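Local coordinates for putative membrane protein (Corynebacterium diphtheriae NCTC 13129, PDB 3C8I) that is of unknown function, here represented by the C-terminal DUF3239 domain of a putative membrane protein, four copies of which make up the assembly, at residues Ile21-Pro26 with Gln130-Lys135; Thr77-Val82 with Trp88-Pro93; Arg108-Ser111 with Gln117-Thr120. All blocks are in the same frame, centred on the assembly; numbering follows the deposited sequence.

Contact 1: residues Ile21-Pro26 with Gln130-Lys135; sequences IAEVNP and QVRETK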
ATOM      1  N   ILE B  21     -13.420   0.043  18.385  1.00 27.49           N
ATOM      2  CA  ILE B  21     -14.256  -0.072  17.192  1.00 28.14           C
ATOM      3  C   ILE B  21     -15.092   1.197  17.077  1.00 28.78           C
ATOM      4  O   ILE B  21     -15.877   1.530  17.979  1.00 27.21           O
ATOM      5  CB  ILE B  21     -15.167  -1.312  17.181  1.00 28.23           C
ATOM      6  CG1 ILE B  21     -14.361  -2.610  17.361  1.00 29.37           C
ATOM      7  CG2 ILE B  21     -16.041  -1.312  15.892  1.00 28.38           C
ATOM      8  CD1 ILE B  21     -15.239  -3.889  17.422  1.00 29.60           C
ATOM      9  N   ALA B  22     -14.912   1.895  15.957  1.00 29.61           N
ATOM     10  CA  ALA B  22     -15.559   3.194  15.701  1.00 31.32           C
ATOM     11  C   ALA B  22     -16.728   3.058  14.727  1.00 32.27           C
ATOM     12  O   ALA B  22     -17.626   3.911  14.695  1.00 33.50           O
ATOM     13  CB  ALA B  22     -14.510   4.199  15.166  1.00 30.65           C
ATOM     14  N   GLU B  23     -16.721   1.992  13.934  1.00 33.91           N
ATOM     15  CA  GLU B  23     -17.767   1.746  12.964  1.00 34.72           C
ATOM     16  C   GLU B  23     -17.770   0.277  12.546  1.00 35.24           C
ATOM     17  O   GLU B  23     -16.709  -0.351  12.424  1.00 33.50           O
ATOM     18  CB  GLU B  23     -17.576   2.656  11.747  1.00 35.10           C
ATOM     19  CG  GLU B  23     -18.441   2.263  10.547  1.00 36.39           C
ATOM     20  CD  GLU B  23     -18.172   3.109   9.337  1.00 37.20           C
ATOM     21  OE1 GLU B  23     -18.660   4.253   9.332  1.00 42.62           O
ATOM     22  OE2 GLU B  23     -17.485   2.625   8.402  1.00 41.35           O
ATOM     23  N   VAL B  24     -18.971  -0.265  12.331  1.00 35.36           N
ATOM     24  CA  VAL B  24     -19.148  -1.660  11.945  1.00 36.15           C
ATOM     25  C   VAL B  24     -19.996  -1.747  10.682  1.00 37.16           C
ATOM     26  O   VAL B  24     -21.062  -1.133  10.601  1.00 37.13           O
ATOM     27  CB  VAL B  24     -19.788  -2.468  13.097  1.00 36.94           C
ATOM     28  CG1 VAL B  24     -20.232  -3.857  12.622  1.00 37.30           C
ATOM     29  CG2 VAL B  24     -18.810  -2.573  14.276  1.00 36.07           C
ATOM     30  N   ASN B  25     -19.510  -2.510   9.704  1.00 38.23           N
ATOM     31  CA  ASN B  25     -20.126  -2.640   8.379  1.00 38.76           C
ATOM     32  C   ASN B  25     -20.275  -4.134   8.061  1.00 39.69           C
ATOM     33  O   ASN B  25     -19.738  -4.967   8.783  1.00 39.98           O
ATOM     34  CB  ASN B  25     -19.253  -1.930   7.330  1.00 39.16           C
ATOM     35  CG  ASN B  25     -18.950  -0.471   7.699  1.00 39.30           C
ATOM     36  OD1 ASN B  25     -19.847   0.350   7.761  1.00 40.14           O
ATOM     37  ND2 ASN B  25     -17.681  -0.159   7.947  1.00 41.70           N
ATOM     38  N   PRO B  26     -21.023  -4.494   7.006  1.00 40.27           N
ATOM     39  CA  PRO B  26     -21.127  -5.927   6.708  1.00 40.30           C
ATOM     40  C   PRO B  26     -19.797  -6.653   6.475  1.00 40.65           C
ATOM     41  O   PRO B  26     -19.612  -7.756   6.977  1.00 40.82           O
ATOM     42  CB  PRO B  26     -22.003  -5.955   5.453  1.00 40.72           C
ATOM     43  CG  PRO B  26     -22.815  -4.706   5.540  1.00 40.14           C
ATOM     44  CD  PRO B  26     -21.875  -3.688   6.108  1.00 40.62           C
ATOM     45  N   GLN B 130     -14.184  13.373  10.848  1.00 41.82           N
ATOM     46  CA  GLN B 130     -13.054  14.309  10.807  1.00 42.34           C
ATOM     47  C   GLN B 130     -11.732  13.583  10.502  1.00 42.08           C
ATOM     48  O   GLN B 130     -10.970  14.015   9.625  1.00 41.23           O
ATOM     49  CB  GLN B 130     -12.926  15.081  12.119  1.00 42.23           C
ATOM     50  CG  GLN B 130     -14.031  16.098  12.393  1.00 43.89           C
ATOM     51  CD  GLN B 130     -13.869  16.736  13.773  1.00 44.90           C
ATOM     52  OE1 GLN B 130     -12.778  17.211  14.132  1.00 48.58           O
ATOM     53  NE2 GLN B 130     -14.941  16.728  14.559  1.00 47.79           N
ATOM     54  N   VAL B 131     -11.467  12.470  11.202  1.00 41.77           N
ATOM     55  CA  VAL B 131     -10.214  11.712  10.967  1.00 42.25           C
ATOM     56  C   VAL B 131     -10.149  11.207   9.547  1.00 42.69           C
ATOM     57  O   VAL B 131      -9.119  11.326   8.873  1.00 42.45           O
ATOM     58  CB  VAL B 131     -10.023  10.495  11.910  1.00 41.44           C
ATOM     59  CG1 VAL B 131      -8.675   9.809  11.597  1.00 40.70           C
ATOM     60  CG2 VAL B 131     -10.088  10.927  13.342  1.00 39.48           C
ATOM     61  N   ARG B 132     -11.256  10.655   9.065  1.00 43.94           N
ATOM     62  CA  ARG B 132     -11.263  10.150   7.691  1.00 44.90           C
ATOM     63  C   ARG B 132     -11.195  11.278   6.647  1.00 44.82           C
ATOM     64  O   ARG B 132     -10.934  10.989   5.490  1.00 44.68           O
ATOM     65  CB  ARG B 132     -12.466   9.230   7.439  1.00 45.67           C
ATOM     66  CG  ARG B 132     -12.388   7.927   8.250  1.00 47.77           C
ATOM     67  CD  ARG B 132     -13.333   6.849   7.733  1.00 47.51           C
ATOM     68  NE  ARG B 132     -14.740   7.168   7.946  1.00 49.30           N
ATOM     69  CZ  ARG B 132     -15.737   6.281   7.924  1.00 49.44           C
ATOM     70  NH1 ARG B 132     -15.505   4.996   7.693  1.00 49.38           N
ATOM     71  NH2 ARG B 132     -16.986   6.684   8.136  1.00 49.82           N
ATOM     72  N   GLU B 133     -11.406  12.543   7.043  1.00 45.08           N
ATOM     73  CA  GLU B 133     -11.235  13.685   6.100  1.00 44.53           C
ATOM     74  C   GLU B 133      -9.767  14.104   5.928  1.00 43.91           C
ATOM     75  O   GLU B 133      -9.459  14.904   5.048  1.00 43.82           O
ATOM     76  CB  GLU B 133     -12.027  14.939   6.514  1.00 45.87           C
ATOM     77  CG  GLU B 133     -13.566  14.833   6.690  1.00 48.45           C
ATOM     78  CD  GLU B 133     -14.339  14.307   5.470  1.00 51.98           C
ATOM     79  OE1 GLU B 133     -13.711  14.016   4.427  1.00 55.12           O
ATOM     80  OE2 GLU B 133     -15.594  14.182   5.565  1.00 52.05           O
ATOM     81  N   THR B 134      -8.869  13.589   6.773  1.00 42.37           N
ATOM     82  CA  THR B 134      -7.439  13.913   6.682  1.00 41.07           C
ATOM     83  C   THR B 134      -6.816  13.048   5.594  1.00 40.11           C
ATOM     84  O   THR B 134      -7.390  12.029   5.230  1.00 39.89           O
ATOM     85  CB  THR B 134      -6.729  13.657   8.033  1.00 40.63           C
ATOM     86  OG1 THR B 134      -6.609  12.242   8.260  1.00 38.91           O
ATOM     87  CG2 THR B 134      -7.504  14.315   9.177  1.00 39.65           C
ATOM     88  N   LYS B 135      -5.631  13.398   5.092  1.00 40.16           N
ATOM     89  CA  LYS B 135      -5.064  12.615   3.985  1.00 39.15           C
ATOM     90  C   LYS B 135      -4.467  11.254   4.335  1.00 38.22           C
ATOM     91  O   LYS B 135      -4.379  10.400   3.465  1.00 38.06           O
ATOM     92  CB  LYS B 135      -4.091  13.458   3.149  1.00 40.82           C
ATOM     93  CG  LYS B 135      -2.781  13.796   3.784  1.00 42.41           C
ATOM     94  CD  LYS B 135      -2.029  14.862   2.971  1.00 41.03           C
ATOM     95  CE  LYS B 135      -1.445  14.333   1.662  1.00 39.49           C
ATOM     96  NZ  LYS B 135      -0.115  14.951   1.428  1.00 36.13           N
TER
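Arg132 grips the carboxylate of Glu23 end-on, with NH1 and NH2, in a bidentate salt bridge, and this one pair makes the whole contact. Both guanidinium end nitrogens take part: NH2 of Arg132 bonds OE1 of Glu23 at 3.2 Å, and NH1 of Arg132 bonds OE2 of Glu23, also at 3.2 Å. The match is not a flat one. The side chains cross at about a right angle and the carboxylate and guanidinium planes are turned 62° apart; NH2 comes to OE1 on its syn side but well out of the plane, while NH1 reaches OE2 from above it. Glu23 leaves the strand with CG anti to its own N (chi1 167°) and runs on extended, whereas Arg132 bends at chi3 to bring its head across. A second donor to OE2 helps hold the carboxylate's rotation: ND2 of Asn25 bonds OE2 of Glu23 at 2.8 Å, close to its own amide plane, from the face opposite to NH1. OE2 is thus gripped by two N-H groups. More charge gathers round the pair, since Arg132 NH2 also bridges to Asp129 and Glu23 OE1 to Arg27 of the second subunit. The two arginines lie close there, and the carboxylate of Glu23, which bridges to both, and that of Asp129 probably offset their charge. Ala22 and Glu23 both face Val30, a classic beta bulge in the pairing of strands 16-24 and 29-36. The arrangement is a surface salt-bridge network, joining the bulged end of a strand to the short helix 128-132 at a subunit boundary.

Contact 2: residues Thr77-Val82 with Trp88-Pro93; sequences TGQRSV and WDQISP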
ATOM      1  N   THR B  77       3.982   0.633  12.608  1.00 37.78           N
ATOM      2  CA  THR B  77       4.856   1.354  11.690  1.00 37.71           C
ATOM      3  C   THR B  77       4.359   2.761  11.619  1.00 36.89           C
ATOM      4  O   THR B  77       3.207   3.041  12.029  1.00 35.72           O
ATOM      5  CB  THR B  77       4.856   0.766  10.221  1.00 38.94           C
ATOM      6  OG1 THR B  77       3.516   0.722   9.707  1.00 40.35           O
ATOM      7  CG2 THR B  77       5.451  -0.637  10.180  1.00 41.32           C
ATOM      8  N   GLY B  78       5.219   3.646  11.116  1.00 35.05           N
ATOM      9  CA  GLY B  78       4.831   5.002  10.798  1.00 35.73           C
ATOM     10  C   GLY B  78       5.706   5.623   9.728  1.00 35.28           C
ATOM     11  O   GLY B  78       6.779   5.102   9.434  1.00 36.40           O
ATOM     12  N   GLN B  79       5.264   6.742   9.175  1.00 35.17           N
ATOM     13  CA  GLN B  79       6.030   7.456   8.171  1.00 36.68           C
ATOM     14  C   GLN B  79       6.243   8.869   8.636  1.00 37.56           C
ATOM     15  O   GLN B  79       5.322   9.504   9.157  1.00 35.89           O
ATOM     16  CB  GLN B  79       5.313   7.446   6.802  1.00 36.03           C
ATOM     17  CG  GLN B  79       4.917   6.022   6.326  1.00 35.70           C
ATOM     18  CD  GLN B  79       6.060   5.035   6.309  1.00 34.71           C
ATOM     19  OE1 GLN B  79       7.198   5.388   6.023  1.00 37.38           O
ATOM     20  NE2 GLN B  79       5.756   3.775   6.608  1.00 35.78           N
ATOM     21  N   ARG B  80       7.462   9.364   8.426  1.00 39.24           N
ATOM     22  CA  ARG B  80       7.855  10.702   8.872  1.00 41.76           C
ATOM     23  C   ARG B  80       7.194  11.821   8.085  1.00 42.00           C
ATOM     24  O   ARG B  80       6.894  11.677   6.898  1.00 41.61           O
ATOM     25  CB  ARG B  80       9.388  10.851   8.825  1.00 42.75           C
ATOM     26  CG  ARG B  80      10.064  10.134   9.989  1.00 45.34           C
ATOM     27  CD  ARG B  80      11.570   9.892   9.767  1.00 47.00           C
ATOM     28  NE  ARG B  80      12.084   8.906  10.731  1.00 50.72           N
ATOM     29  CZ  ARG B  80      12.611   9.196  11.928  1.00 52.37           C
ATOM     30  NH1 ARG B  80      12.751  10.460  12.331  1.00 53.19           N
ATOM     31  NH2 ARG B  80      13.021   8.205  12.723  1.00 53.36           N
ATOM     32  N   SER B  81       6.970  12.950   8.755  1.00 42.56           N
ATOM     33  CA  SER B  81       6.444  14.136   8.092  1.00 43.83           C
ATOM     34  C   SER B  81       7.563  14.763   7.251  1.00 44.13           C
ATOM     35  O   SER B  81       8.745  14.679   7.616  1.00 43.69           O
ATOM     36  CB  SER B  81       5.929  15.149   9.107  1.00 44.03           C
ATOM     37  OG  SER B  81       6.997  15.571   9.919  1.00 47.09           O
ATOM     38  N   VAL B  82       7.180  15.372   6.134  1.00 44.67           N
ATOM     39  CA  VAL B  82       8.133  16.011   5.237  1.00 46.17           C
ATOM     40  C   VAL B  82       8.652  17.333   5.831  1.00 47.12           C
ATOM     41  O   VAL B  82       9.865  17.530   5.955  1.00 46.97           O
ATOM     42  CB  VAL B  82       7.546  16.261   3.786  1.00 46.14           C
ATOM     43  CG1 VAL B  82       6.105  16.659   3.825  1.00 47.30           C
ATOM     44  CG2 VAL B  82       8.335  17.363   3.043  1.00 45.62           C
ATOM     45  N   TRP B  88       5.644  11.900  13.142  1.00 35.80           N
ATOM     46  CA  TRP B  88       5.024  10.946  12.202  1.00 35.30           C
ATOM     47  C   TRP B  88       3.814  11.600  11.582  1.00 33.67           C
ATOM     48  O   TRP B  88       3.016  12.224  12.282  1.00 31.41           O
ATOM     49  CB  TRP B  88       4.566   9.684  12.915  1.00 35.17           C
ATOM     50  CG  TRP B  88       5.597   8.992  13.739  1.00 34.84           C
ATOM     51  CD1 TRP B  88       5.640   8.920  15.100  1.00 35.65           C
ATOM     52  CD2 TRP B  88       6.704   8.241  13.257  1.00 35.65           C
ATOM     53  NE1 TRP B  88       6.726   8.180  15.494  1.00 35.74           N
ATOM     54  CE2 TRP B  88       7.401   7.756  14.377  1.00 36.60           C
ATOM     55  CE3 TRP B  88       7.182   7.929  11.969  1.00 37.20           C
ATOM     56  CZ2 TRP B  88       8.558   6.978  14.262  1.00 36.93           C
ATOM     57  CZ3 TRP B  88       8.335   7.152  11.853  1.00 37.18           C
ATOM     58  CH2 TRP B  88       9.004   6.682  12.993  1.00 36.46           C
ATOM     59  N   ASP B  89       3.694  11.503  10.261  1.00 32.94           N
ATOM     60  CA  ASP B  89       2.504  11.998   9.555  1.00 32.68           C
ATOM     61  C   ASP B  89       1.504  10.869   9.212  1.00 30.89           C
ATOM     62  O   ASP B  89       0.374  11.122   8.816  1.00 29.99           O
ATOM     63  CB  ASP B  89       2.907  12.800   8.308  1.00 33.23           C
ATOM     64  CG  ASP B  89       2.878  14.325   8.547  1.00 37.14           C
ATOM     65  OD1 ASP B  89       2.731  14.754   9.717  1.00 41.89           O
ATOM     66  OD2 ASP B  89       3.001  15.107   7.576  1.00 42.05           O
ATOM     67  N   GLN B  90       1.926   9.641   9.428  1.00 30.79           N
ATOM     68  CA  GLN B  90       1.103   8.459   9.223  1.00 30.36           C
ATOM     69  C   GLN B  90       1.529   7.423  10.232  1.00 29.84           C
ATOM     70  O   GLN B  90       2.721   7.262  10.459  1.00 29.86           O
ATOM     71  CB  GLN B  90       1.299   7.912   7.791  1.00 30.94           C
ATOM     72  CG  GLN B  90       0.347   6.746   7.399  1.00 31.53           C
ATOM     73  CD  GLN B  90       0.760   5.393   7.911  1.00 31.03           C
ATOM     74  OE1 GLN B  90      -0.099   4.514   8.116  1.00 36.86           O
ATOM     75  NE2 GLN B  90       2.034   5.194   8.135  1.00 29.01           N
ATOM     76  N   ILE B  91       0.563   6.729  10.848  1.00 28.99           N
ATOM     77  CA  ILE B  91       0.845   5.656  11.821  1.00 30.30           C
ATOM     78  C   ILE B  91      -0.163   4.511  11.620  1.00 30.53           C
ATOM     79  O   ILE B  91      -1.368   4.772  11.587  1.00 30.12           O
ATOM     80  CB  ILE B  91       0.716   6.179  13.291  1.00 30.53           C
ATOM     81  CG1 ILE B  91       1.774   7.254  13.588  1.00 32.27           C
ATOM     82  CG2 ILE B  91       0.819   5.028  14.290  1.00 29.46           C
ATOM     83  CD1 ILE B  91       1.634   7.915  14.963  1.00 31.27           C
ATOM     84  N   SER B  92       0.332   3.284  11.469  1.00 30.77           N
ATOM     85  CA  SER B  92      -0.522   2.078  11.387  1.00 31.49           C
ATOM     86  C   SER B  92      -0.668   1.380  12.733  1.00 30.82           C
ATOM     87  O   SER B  92       0.315   0.811  13.244  1.00 31.18           O
ATOM     88  CB  SER B  92       0.021   1.043  10.404  1.00 32.64           C
ATOM     89  OG  SER B  92       0.108   1.593   9.119  1.00 35.60           O
ATOM     90  N   PRO B  93      -1.879   1.417  13.302  1.00 29.93           N
ATOM     91  CA  PRO B  93      -2.130   0.624  14.503  1.00 30.21           C
ATOM     92  C   PRO B  93      -2.498  -0.812  14.130  1.00 29.14           C
ATOM     93  O   PRO B  93      -3.102  -1.031  13.083  1.00 28.21           O
ATOM     94  CB  PRO B  93      -3.311   1.336  15.152  1.00 30.72           C
ATOM     95  CG  PRO B  93      -4.079   1.946  13.994  1.00 29.87           C
ATOM     96  CD  PRO B  93      -3.090   2.162  12.870  1.00 31.22           C
TER
HETATM   97  O   HOH W   1       3.049   2.853   7.896  1.00 31.05           O
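Trp88 has the largest buried area here, and its six-membered ring is the part that does the work. With CG anti to the carbonyl carbon (chi1 -53°), the indole swings back alongside the neighbouring strand: CZ3 of Trp88 lies 3.5 Å from Gly78 O, and the ring edge meets the backbone of Gln79. CE3 and CZ3 of Trp88 lie directly against the backbone of Gly78, which has no side chain on that face. Farther out, CG of Arg80 packs 3.9 Å from CZ3 of Trp88.

Gln79 and Thr77 carry the other face. Gln79 lies beside Gln90, both pointing the same way with amide planes 19° apart, and CG of Gln79 sits 3.5 Å from NE2 of Gln90. A bend at chi2 lays the Gln79 amide alongside that of Gln90, with NE2 on a shared water. That water ties this face together, accepting from NE2 of Gln90 at 2.6 Å and from NE2 of Gln79 at 3.1 Å, and hydrogen-bonded also to OG1 of Thr77, which lies 3.6 Å from CB of Ser92.

Beneath the side chains, Gln79 N bonds Gln90 O at 2.9 Å, and Ser92 N bonds Thr77 O. Gln79 O takes the N-H of Asp89 at 2.8 Å and, weakly, that of Gln90, so both residues face Gln79: a classic beta bulge that shifts the register by one. Past it, Ser81 CB packs against the carboxylate of Asp89.

This is the distal end of the antiparallel hairpin of strands 70-80 and 88-95. Strand 88-95 is outermost within the chain, and Ile91 packs on Val35 of strand 29-36. Ala107 of the third subunit, from its helix 103-112, packs on both Gln79 and Gln90, while Ala99 of the fourth touches Thr77.

Contact 3: residues Arg108-Ser111 with Gln117-Thr120; sequences RAES and QWTT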
ATOM      1  N   ARG B 108      -4.631  -8.206  30.055  1.00 45.41           N
ATOM      2  CA  ARG B 108      -3.588  -7.465  30.746  1.00 45.24           C
ATOM      3  C   ARG B 108      -3.244  -6.175  30.022  1.00 44.69           C
ATOM      4  O   ARG B 108      -3.192  -5.106  30.641  1.00 43.96           O
ATOM      5  CB  ARG B 108      -2.327  -8.310  30.840  1.00 46.23           C
ATOM      6  CG  ARG B 108      -1.254  -7.721  31.739  1.00 48.09           C
ATOM      7  CD  ARG B 108      -1.361  -8.312  33.165  1.00 51.06           C
ATOM      8  NE  ARG B 108      -0.433  -7.685  34.124  1.00 51.65           N
ATOM      9  CZ  ARG B 108      -0.777  -6.834  35.097  1.00 53.84           C
ATOM     10  NH1 ARG B 108      -2.044  -6.461  35.287  1.00 54.59           N
ATOM     11  NH2 ARG B 108       0.167  -6.348  35.905  1.00 54.63           N
ATOM     12  N   ALA B 109      -2.985  -6.299  28.715  1.00 43.97           N
ATOM     13  CA  ALA B 109      -2.733  -5.163  27.836  1.00 43.33           C
ATOM     14  C   ALA B 109      -3.746  -4.059  28.042  1.00 42.43           C
ATOM     15  O   ALA B 109      -3.369  -2.903  28.125  1.00 42.18           O
ATOM     16  CB  ALA B 109      -2.758  -5.610  26.372  1.00 43.46           C
ATOM     17  N   GLU B 110      -5.026  -4.419  28.115  1.00 42.11           N
ATOM     18  CA  GLU B 110      -6.097  -3.433  28.231  1.00 42.62           C
ATOM     19  C   GLU B 110      -6.042  -2.676  29.560  1.00 42.63           C
ATOM     20  O   GLU B 110      -6.218  -1.459  29.586  1.00 42.31           O
ATOM     21  CB  GLU B 110      -7.484  -4.069  28.047  1.00 42.38           C
ATOM     22  CG  GLU B 110      -8.628  -3.069  28.254  1.00 43.11           C
ATOM     23  CD  GLU B 110     -10.009  -3.664  28.077  1.00 44.09           C
ATOM     24  OE1 GLU B 110     -10.197  -4.456  27.120  1.00 46.49           O
ATOM     25  OE2 GLU B 110     -10.906  -3.314  28.895  1.00 46.24           O
ATOM     26  N   SER B 111      -5.817  -3.400  30.658  1.00 42.50           N
ATOM     27  CA  SER B 111      -5.669  -2.779  31.977  1.00 42.81           C
ATOM     28  C   SER B 111      -4.367  -1.969  32.115  1.00 42.75           C
ATOM     29  O   SER B 111      -4.345  -0.972  32.830  1.00 43.70           O
ATOM     30  CB  SER B 111      -5.781  -3.833  33.093  1.00 42.74           C
ATOM     31  OG  SER B 111      -4.867  -4.892  32.875  1.00 43.92           O
ATOM     32  N   GLN B 117      -6.154   7.536  28.799  1.00 36.86           N
ATOM     33  CA  GLN B 117      -6.009   7.317  27.369  1.00 35.90           C
ATOM     34  C   GLN B 117      -7.240   6.610  26.828  1.00 35.11           C
ATOM     35  O   GLN B 117      -7.744   6.973  25.770  1.00 34.46           O
ATOM     36  CB  GLN B 117      -4.746   6.525  27.055  1.00 36.05           C
ATOM     37  CG  GLN B 117      -3.472   7.321  27.239  1.00 35.63           C
ATOM     38  CD  GLN B 117      -2.217   6.557  26.852  1.00 36.04           C
ATOM     39  OE1 GLN B 117      -2.236   5.632  26.016  1.00 34.34           O
ATOM     40  NE2 GLN B 117      -1.100   6.960  27.442  1.00 34.36           N
ATOM     41  N   TRP B 118      -7.736   5.609  27.561  1.00 34.37           N
ATOM     42  CA  TRP B 118      -9.005   4.982  27.196  1.00 33.80           C
ATOM     43  C   TRP B 118     -10.119   6.020  27.122  1.00 33.24           C
ATOM     44  O   TRP B 118     -10.845   6.080  26.146  1.00 32.96           O
ATOM     45  CB  TRP B 118      -9.398   3.851  28.154  1.00 33.28           C
ATOM     46  CG  TRP B 118      -8.628   2.576  27.930  1.00 32.44           C
ATOM     47  CD1 TRP B 118      -7.784   1.977  28.801  1.00 33.52           C
ATOM     48  CD2 TRP B 118      -8.649   1.766  26.758  1.00 31.16           C
ATOM     49  NE1 TRP B 118      -7.258   0.832  28.246  1.00 34.01           N
ATOM     50  CE2 TRP B 118      -7.781   0.675  26.987  1.00 33.22           C
ATOM     51  CE3 TRP B 118      -9.314   1.855  25.526  1.00 32.35           C
ATOM     52  CZ2 TRP B 118      -7.547  -0.323  26.022  1.00 33.42           C
ATOM     53  CZ3 TRP B 118      -9.089   0.856  24.564  1.00 32.46           C
ATOM     54  CH2 TRP B 118      -8.204  -0.210  24.815  1.00 32.62           C
ATOM     55  N   THR B 119     -10.234   6.862  28.139  1.00 33.64           N
ATOM     56  CA  THR B 119     -11.313   7.841  28.157  1.00 33.57           C
ATOM     57  C   THR B 119     -11.149   8.906  27.039  1.00 32.84           C
ATOM     58  O   THR B 119     -12.113   9.234  26.337  1.00 32.49           O
ATOM     59  CB  THR B 119     -11.525   8.426  29.599  1.00 34.67           C
ATOM     60  OG1 THR B 119     -10.429   9.282  29.946  1.00 38.79           O
ATOM     61  CG2 THR B 119     -11.630   7.314  30.625  1.00 33.64           C
ATOM     62  N   THR B 120      -9.934   9.408  26.833  1.00 32.24           N
ATOM     63  CA  THR B 120      -9.647  10.298  25.690  1.00 32.00           C
ATOM     64  C   THR B 120     -10.089   9.699  24.346  1.00 31.32           C
ATOM     65  O   THR B 120     -10.717  10.371  23.523  1.00 30.35           O
ATOM     66  CB  THR B 120      -8.125  10.645  25.601  1.00 32.78           C
ATOM     67  OG1 THR B 120      -7.748  11.447  26.729  1.00 31.80           O
ATOM     68  CG2 THR B 120      -7.795  11.411  24.297  1.00 31.98           C
TER
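Trp118 reaches across from one helix to bond the backbone of another: its NE1 donates to the carbonyl O of Glu110 at 2.9 Å, with an N-H...O angle of 150°. The nitrogen lies in the plane of that carbonyl, while the oxygen stands a little out of the indole plane, at the ring's edge. Trp118 holds CG anti to its carbonyl carbon, and chi2 of 117° turns the pyrrole edge, not the face, to the helix at 108-111. The backbones stay well apart, with 9.0 Å between the CA atoms of Glu110 and Trp118, and the indole bridges that distance.

Glu110 adds an aliphatic contact. Its CG, set anti to the backbone N, lies 3.7 Å from CZ2 of Trp118, and from there the chain runs on extended. Glutamate and tryptophan cross at roughly a right angle, the carboxylate turned 64° from the ring. The polar end belongs to a further partner, for OE2 of Glu110 forms a salt bridge with Arg70, and Arg70 also makes a cation-pi contact with Trp118. Glutamate, tryptophan and arginine therefore brace one another, and the bond at NE1 satisfies the polar edge of a buried indole.

On the sheet side the indole rests on Pro18 and Met20 of strand 16-24. Helices 103-112 and 115-124 are thus two consecutive helices joined by a short link and packed against an antiparallel sheet, an alpha/beta arrangement in which a tryptophan N-H bonds a carbonyl of the preceding helix.

From the N terminus, strand 16-24 carries the first half of contact 1 at Glu23, which waits for its partner until helix 128-132, closing a loop of just over a hundred residues that takes in most of the domain. Contacts 2 and 3 both fall within that loop, one after the other: the hairpin of strands 70-80 and 88-95 closes first, then the pair of helices 103-112 and 115-124. None of the three touches another. Contacts 1 and 2 reach the same sheet, through the adjacent strands 16-24 and 70-80, with centres 18 Å apart. Contact 3 lies across the chain's centre from both and ties together the helices that lead toward helix 128-132.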